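Local coordinates for protein tryptophan synthase alpha chain (Campylobacter jejuni, PDB 3THA) that probably cleaves indoleglycerol phosphate to indole and glyceraldehyde 3-phosphate, as the alpha subunit of tryptophan synthase in the last step of tryptophan biosynthesis, at residues B[15-20]-B[223-228]; B[43-48]-B[89-94]. One frame throughout, in Å; residues are numbered along the deposited sequence.

Contact 1: B[15-20]-B[223-228]; sequences ANVAYT and GVIVGT
Val17 and Ile225 run flank to flank into the interior of a TIM barrel, where the first strand of the parallel sheet, 15-21, meets the last, 223-226, and the cylinder closes. This inner layer is the tight part of the seam. Val17 CB stands 3.8 Å from Ile225 CG1, and Val17 CG1, anti to its backbone N (chi1 -175°), lies 4.0 Å from both Ile225 CG1 and Ile225 CG2. The carbonyl of the preceding partner residue is close as well, Val224 O lying 3.2 Å from Val17 CB, with Val17 CG2 slightly farther off. Glu46, the predicted proton acceptor, touches both side chains from the neighbouring strand, and Phe203 packs on them too. Near the start of the strands the backbones draw together at Gly223, whose CA meets Ala15 CB at 3.8 Å.

The opposite face of the sheet, bearing Asn16, Ala18, Val224 and Val226, is the looser side of the pairing. Here no two side chains meet closely across the seam; Val224 turns to Val214 and Met217 of helix 212-217, while in the partly exposed Asn16 OD1 accepts a hydrogen bond from Arg218 NH2 and ND2 donates one to Pro41 O.

Between the two faces runs the backbone ladder that joins the strands. Val224 N donates to Ala15 O, and Val224 O receives Val17 N at 2.8 Å. Beyond Val226 the strand pairing ends at Gly227, beside which Tyr19 CB passes. The last rung is Tyr19 N to Val226 O, 3.0 Å, and the same oxygen also receives a CA-H...O contact from Ala18 CA.

Contact 2: B[43-48]-B[89-94]; sequences DILELG and KALVFM
Glu46 carries its CG anti to the carbonyl carbon (chi1 -52°) and Met94, a selenomethionine, its CG anti to the backbone N (chi1 171°); with both chains extended beyond CG they cross obliquely, and Glu46 OE1 comes within 3.6 Å of Met94 SE. The setting is the second and third strands of a TIM barrel, 44-48 and 90-94, neighbours in the parallel sheet. Glu46 is a predicted proton acceptor, consistent with a carboxylate held inside the barrel, where Val17, Tyr19 and Ile121 also touch its side chain.

The same inner face continues down the strands as an apolar layer. Ile44 CG2 makes the link, meeting Ala90 CB at 4.0 Å and Val92 CG2 at the same separation.

On the opposite face, Leu45, Leu47, Leu91 and Phe93 point outward, and Leu82 of helix 75-83 packs on Leu47, Leu91 and Phe93. Leu45 CB reaches Leu91 CD2 at 4.2 Å, while the Phe93 ring turns its edge to the backbone, with Leu47 O near the ring plane and 3.6 Å from Phe93 CD1.

At the start of the strands the partly exposed Asp43 and Lys89 meet. The methylenes of Lys89 lie against the Asp43 carbonyl, Lys89 CB being 3.5 Å from Asp43 O, but the two charged ends do not touch, Asp43 OD1 and Lys89 NZ being 5.4 Å apart: Lys89 NZ hydrogen-bonds to Leu37 O and Ile42 O, and Asp43 OD2 accepts a hydrogen bond from Asn16 N.

Five backbone hydrogen bonds bind the pair, running from Ala90 N to Asp43 O at one end to Met94 at the other. In this last bond Met94 N, 3.1 Å from Leu47 O, stands above the carbonyl plane, 56° out of it.

How the contacts relate
From the N terminus the chain first lays down strand 15-21, then 44-48, then, after helices 60-70 and 75-83, strand 90-94. Contact 2 closes the loop of 40 residues between segments 43-48 and 89-94, joining consecutive strands of the barrel. The chain then travels through the remaining strands before 223-226 returns to the first strand, so contact 1 closes a loop of about two hundred residues with contact 2 nested inside it. One pairing is a local step round the sheet, the other the seam that completes the circle. They meet where 15-21 adjoins 44-48: Ala18 O probably accepts a hydrogen bond from Glu46 N, and Val17 CG1 packs against Glu46 OE2 at 3.5 Å.

Contact 1: B[15-20]-B[223-228]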
loop_
_atom_site.group_PDB
_atom_site.type_symbol
_atom_site.label_atom_id
_atom_site.label_comp_id
_atom_site.label_asym_id
_atom_site.label_seq_id
_atom_site.Cartn_x
_atom_site.Cartn_y
_atom_site.Cartn_z
ATOM N N ALA B 15 -0.586 -13.376 -21.542
ATOM C CA ALA B 15 0.065 -13.864 -20.336
ATOM C C ALA B 15 -0.879 -13.903 -19.170
ATOM O O ALA B 15 -1.595 -12.931 -18.908
ATOM C CB ALA B 15 1.295 -13.038 -19.992
ATOM N N ASN B 16 -0.885 -15.026 -18.464
ATOM C CA ASN B 16 -1.540 -15.046 -17.181
ATOM C C ASN B 16 -0.545 -14.716 -16.086
ATOM O O ASN B 16 0.461 -15.406 -15.931
ATOM C CB ASN B 16 -2.216 -16.378 -16.944
ATOM C CG ASN B 16 -3.150 -16.741 -18.054
ATOM O OD1 ASN B 16 -3.848 -15.891 -18.583
ATOM N ND2 ASN B 16 -3.171 -18.015 -18.420
ATOM N N VAL B 17 -0.810 -13.634 -15.359
ATOM C CA VAL B 17 0.121 -13.149 -14.350
ATOM C C VAL B 17 -0.624 -13.138 -13.047
ATOM O O VAL B 17 -1.774 -12.747 -13.004
ATOM C CB VAL B 17 0.616 -11.696 -14.637
ATOM C CG1 VAL B 17 1.682 -11.281 -13.604
ATOM C CG2 VAL B 17 1.173 -11.606 -16.040
ATOM N N ALA B 18 0.029 -13.557 -11.981
ATOM C CA ALA B 18 -0.624 -13.600 -10.717
ATOM C C ALA B 18 0.298 -13.132 -9.626
ATOM O O ALA B 18 1.533 -13.240 -9.710
ATOM C CB ALA B 18 -1.129 -15.047 -10.419
ATOM N N TYR B 19 -0.310 -12.667 -8.562
ATOM C CA TYR B 19 0.444 -12.255 -7.418
ATOM C C TYR B 19 -0.003 -13.095 -6.228
ATOM O O TYR B 19 -1.202 -13.415 -6.099
ATOM C CB TYR B 19 0.187 -10.740 -7.220
ATOM C CG TYR B 19 0.591 -10.179 -5.889
ATOM C CD1 TYR B 19 1.788 -9.503 -5.747
ATOM C CD2 TYR B 19 -0.259 -10.265 -4.784
ATOM C CE1 TYR B 19 2.190 -8.990 -4.522
ATOM C CE2 TYR B 19 0.123 -9.738 -3.556
ATOM C CZ TYR B 19 1.360 -9.106 -3.432
ATOM O OH TYR B 19 1.774 -8.566 -2.226
ATOM N N THR B 20 0.947 -13.450 -5.365
ATOM C CA THR B 20 0.653 -14.078 -4.073
ATOM C C THR B 20 1.595 -13.498 -3.025
ATOM O O THR B 20 2.671 -12.969 -3.339
ATOM C CB THR B 20 0.816 -15.665 -4.066
ATOM O OG1 THR B 20 0.322 -16.223 -2.831
ATOM C CG2 THR B 20 2.274 -16.095 -4.199
ATOM N N GLY B 223 -1.105 -9.409 -21.752
ATOM C CA GLY B 223 -1.089 -10.140 -20.483
ATOM C C GLY B 223 -2.095 -9.566 -19.494
ATOM O O GLY B 223 -2.623 -8.463 -19.710
ATOM N N VAL B 224 -2.365 -10.302 -18.412
ATOM C CA VAL B 224 -3.382 -9.907 -17.434
ATOM C C VAL B 224 -2.853 -10.257 -16.058
ATOM O O VAL B 224 -2.264 -11.336 -15.899
ATOM C CB VAL B 224 -4.685 -10.690 -17.689
ATOM C CG1 VAL B 224 -5.667 -10.511 -16.547
ATOM C CG2 VAL B 224 -5.304 -10.298 -19.028
ATOM N N ILE B 225 -3.046 -9.364 -15.079
ATOM C CA ILE B 225 -2.452 -9.523 -13.743
ATOM C C ILE B 225 -3.518 -9.592 -12.658
ATOM O O ILE B 225 -4.143 -8.573 -12.368
ATOM C CB ILE B 225 -1.521 -8.350 -13.402
ATOM C CG1 ILE B 225 -0.510 -8.110 -14.518
ATOM C CG2 ILE B 225 -0.803 -8.563 -12.069
ATOM C CD1 ILE B 225 0.440 -6.934 -14.252
ATOM N N VAL B 226 -3.730 -10.775 -12.056
ATOM C CA VAL B 226 -4.652 -10.899 -10.934
ATOM C C VAL B 226 -3.942 -10.833 -9.554
ATOM O O VAL B 226 -2.962 -11.564 -9.288
ATOM C CB VAL B 226 -5.500 -12.132 -11.092
ATOM C CG1 VAL B 226 -6.522 -12.265 -9.935
ATOM C CG2 VAL B 226 -6.222 -12.097 -12.456
ATOM N N GLY B 227 -4.417 -9.912 -8.703
ATOM C CA GLY B 227 -3.809 -9.655 -7.375
ATOM C C GLY B 227 -4.633 -10.110 -6.156
ATOM O O GLY B 227 -4.641 -11.290 -5.761
ATOM N N THR B 228 -5.321 -9.148 -5.562
ATOM C CA THR B 228 -6.253 -9.377 -4.475
ATOM C C THR B 228 -6.915 -10.748 -4.545
ATOM O O THR B 228 -6.757 -11.534 -3.617
ATOM C CB THR B 228 -7.325 -8.264 -4.442
ATOM O OG1 THR B 228 -8.018 -8.210 -5.721
ATOM C CG2 THR B 228 -6.613 -6.917 -4.153
#

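Contact 2: B[43-48]-B[89-94]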
loop_
_atom_site.group_PDB
_atom_site.type_symbol
_atom_site.label_atom_id
_atom_site.label_comp_id
_atom_site.label_asym_id
_atom_site.label_seq_id
_atom_site.Cartn_x
_atom_site.Cartn_y
_atom_site.Cartn_z
ATOM N N ASP B 43 1.671 -18.024 -16.083
ATOM C CA ASP B 43 2.889 -17.938 -16.874
ATOM C C ASP B 43 3.971 -17.174 -16.111
ATOM O O ASP B 43 5.161 -17.505 -16.212
ATOM C CB ASP B 43 2.612 -17.227 -18.196
ATOM C CG ASP B 43 1.594 -17.955 -19.051
ATOM O OD1 ASP B 43 1.666 -19.205 -19.144
ATOM O OD2 ASP B 43 0.731 -17.279 -19.655
ATOM N N ILE B 44 3.559 -16.149 -15.364
ATOM C CA ILE B 44 4.479 -15.321 -14.611
ATOM C C ILE B 44 3.887 -15.117 -13.238
ATOM O O ILE B 44 2.776 -14.635 -13.133
ATOM C CB ILE B 44 4.620 -13.947 -15.281
ATOM C CG1 ILE B 44 5.009 -14.147 -16.722
ATOM C CG2 ILE B 44 5.604 -13.015 -14.508
ATOM C CD1 ILE B 44 4.675 -13.006 -17.586
ATOM N N LEU B 45 4.639 -15.453 -12.195
ATOM C CA LEU B 45 4.191 -15.201 -10.850
ATOM C C LEU B 45 4.892 -14.037 -10.206
ATOM O O LEU B 45 6.154 -13.964 -10.235
ATOM C CB LEU B 45 4.420 -16.432 -9.991
ATOM C CG LEU B 45 3.832 -16.349 -8.593
ATOM C CD1 LEU B 45 2.308 -16.359 -8.697
ATOM C CD2 LEU B 45 4.361 -17.527 -7.720
ATOM N N GLU B 46 4.110 -13.151 -9.586
ATOM C CA GLU B 46 4.689 -12.087 -8.768
ATOM C C GLU B 46 4.705 -12.487 -7.292
ATOM O O GLU B 46 3.716 -12.953 -6.752
ATOM C CB GLU B 46 3.925 -10.771 -8.951
ATOM C CG GLU B 46 3.753 -10.351 -10.428
ATOM C CD GLU B 46 2.851 -9.124 -10.612
ATOM O OE1 GLU B 46 2.146 -8.767 -9.659
ATOM O OE2 GLU B 46 2.821 -8.544 -11.724
ATOM N N LEU B 47 5.832 -12.288 -6.639
ATOM C CA LEU B 47 5.998 -12.805 -5.308
ATOM C C LEU B 47 6.069 -11.622 -4.354
ATOM O O LEU B 47 7.099 -10.936 -4.290
ATOM C CB LEU B 47 7.288 -13.630 -5.212
ATOM C CG LEU B 47 7.579 -14.797 -6.163
ATOM C CD1 LEU B 47 8.952 -15.382 -5.839
ATOM C CD2 LEU B 47 6.535 -15.843 -5.990
ATOM N N GLY B 48 4.965 -11.374 -3.642
ATOM C CA GLY B 48 4.952 -10.353 -2.635
ATOM C C GLY B 48 5.680 -10.856 -1.418
ATOM O O GLY B 48 5.385 -11.959 -0.924
ATOM N N LYS B 89 8.384 -21.398 -14.851
ATOM C CA LYS B 89 7.695 -20.116 -14.995
ATOM C C LYS B 89 8.531 -18.938 -14.495
ATOM O O LYS B 89 9.487 -19.120 -13.741
ATOM C CB LYS B 89 6.355 -20.163 -14.277
ATOM C CG LYS B 89 5.513 -21.377 -14.659
ATOM C CD LYS B 89 4.906 -21.172 -16.000
ATOM C CE LYS B 89 4.257 -22.441 -16.479
ATOM N NZ LYS B 89 3.233 -22.872 -15.510
ATOM N N ALA B 90 8.182 -17.735 -14.938
ATOM C CA ALA B 90 8.900 -16.529 -14.536
ATOM C C ALA B 90 8.537 -16.108 -13.120
ATOM O O ALA B 90 7.338 -15.988 -12.784
ATOM C CB ALA B 90 8.641 -15.382 -15.514
ATOM N N LEU B 91 9.573 -15.841 -12.323
ATOM C CA LEU B 91 9.434 -15.332 -10.973
ATOM C C LEU B 91 9.834 -13.842 -10.881
ATOM O O LEU B 91 10.924 -13.441 -11.298
ATOM C CB LEU B 91 10.252 -16.196 -10.021
ATOM C CG LEU B 91 9.853 -17.683 -10.012
ATOM C CD1 LEU B 91 10.751 -18.495 -9.101
ATOM C CD2 LEU B 91 8.350 -17.870 -9.628
ATOM N N VAL B 92 8.918 -13.036 -10.355
ATOM C CA VAL B 92 9.081 -11.599 -10.262
ATOM C C VAL B 92 8.796 -11.152 -8.809
ATOM O O VAL B 92 7.724 -11.427 -8.268
ATOM C CB VAL B 92 8.103 -10.873 -11.238
ATOM C CG1 VAL B 92 8.029 -9.375 -10.945
ATOM C CG2 VAL B 92 8.571 -11.067 -12.670
ATOM N N PHE B 93 9.765 -10.492 -8.174
ATOM C CA PHE B 93 9.507 -9.878 -6.891
ATOM C C PHE B 93 8.617 -8.667 -7.030
ATOM O O PHE B 93 8.760 -7.866 -7.947
ATOM C CB PHE B 93 10.788 -9.463 -6.202
ATOM C CG PHE B 93 11.416 -10.543 -5.401
ATOM C CD1 PHE B 93 10.640 -11.400 -4.628
ATOM C CD2 PHE B 93 12.785 -10.697 -5.401
ATOM C CE1 PHE B 93 11.220 -12.409 -3.876
ATOM C CE2 PHE B 93 13.392 -11.726 -4.660
ATOM C CZ PHE B 93 12.611 -12.565 -3.895
HETATM N N MSE B 94 7.680 -8.537 -6.114
HETATM C CA MSE B 94 7.003 -7.288 -5.903
HETATM C C MSE B 94 7.166 -7.048 -4.412
HETATM O O MSE B 94 6.582 -7.734 -3.616
HETATM C CB MSE B 94 5.555 -7.389 -6.344
HETATM C CG MSE B 94 4.680 -6.245 -5.994
HETATM SE SE MSE B 94 3.272 -6.264 -7.346
HETATM C CE MSE B 94 2.074 -5.006 -6.611
#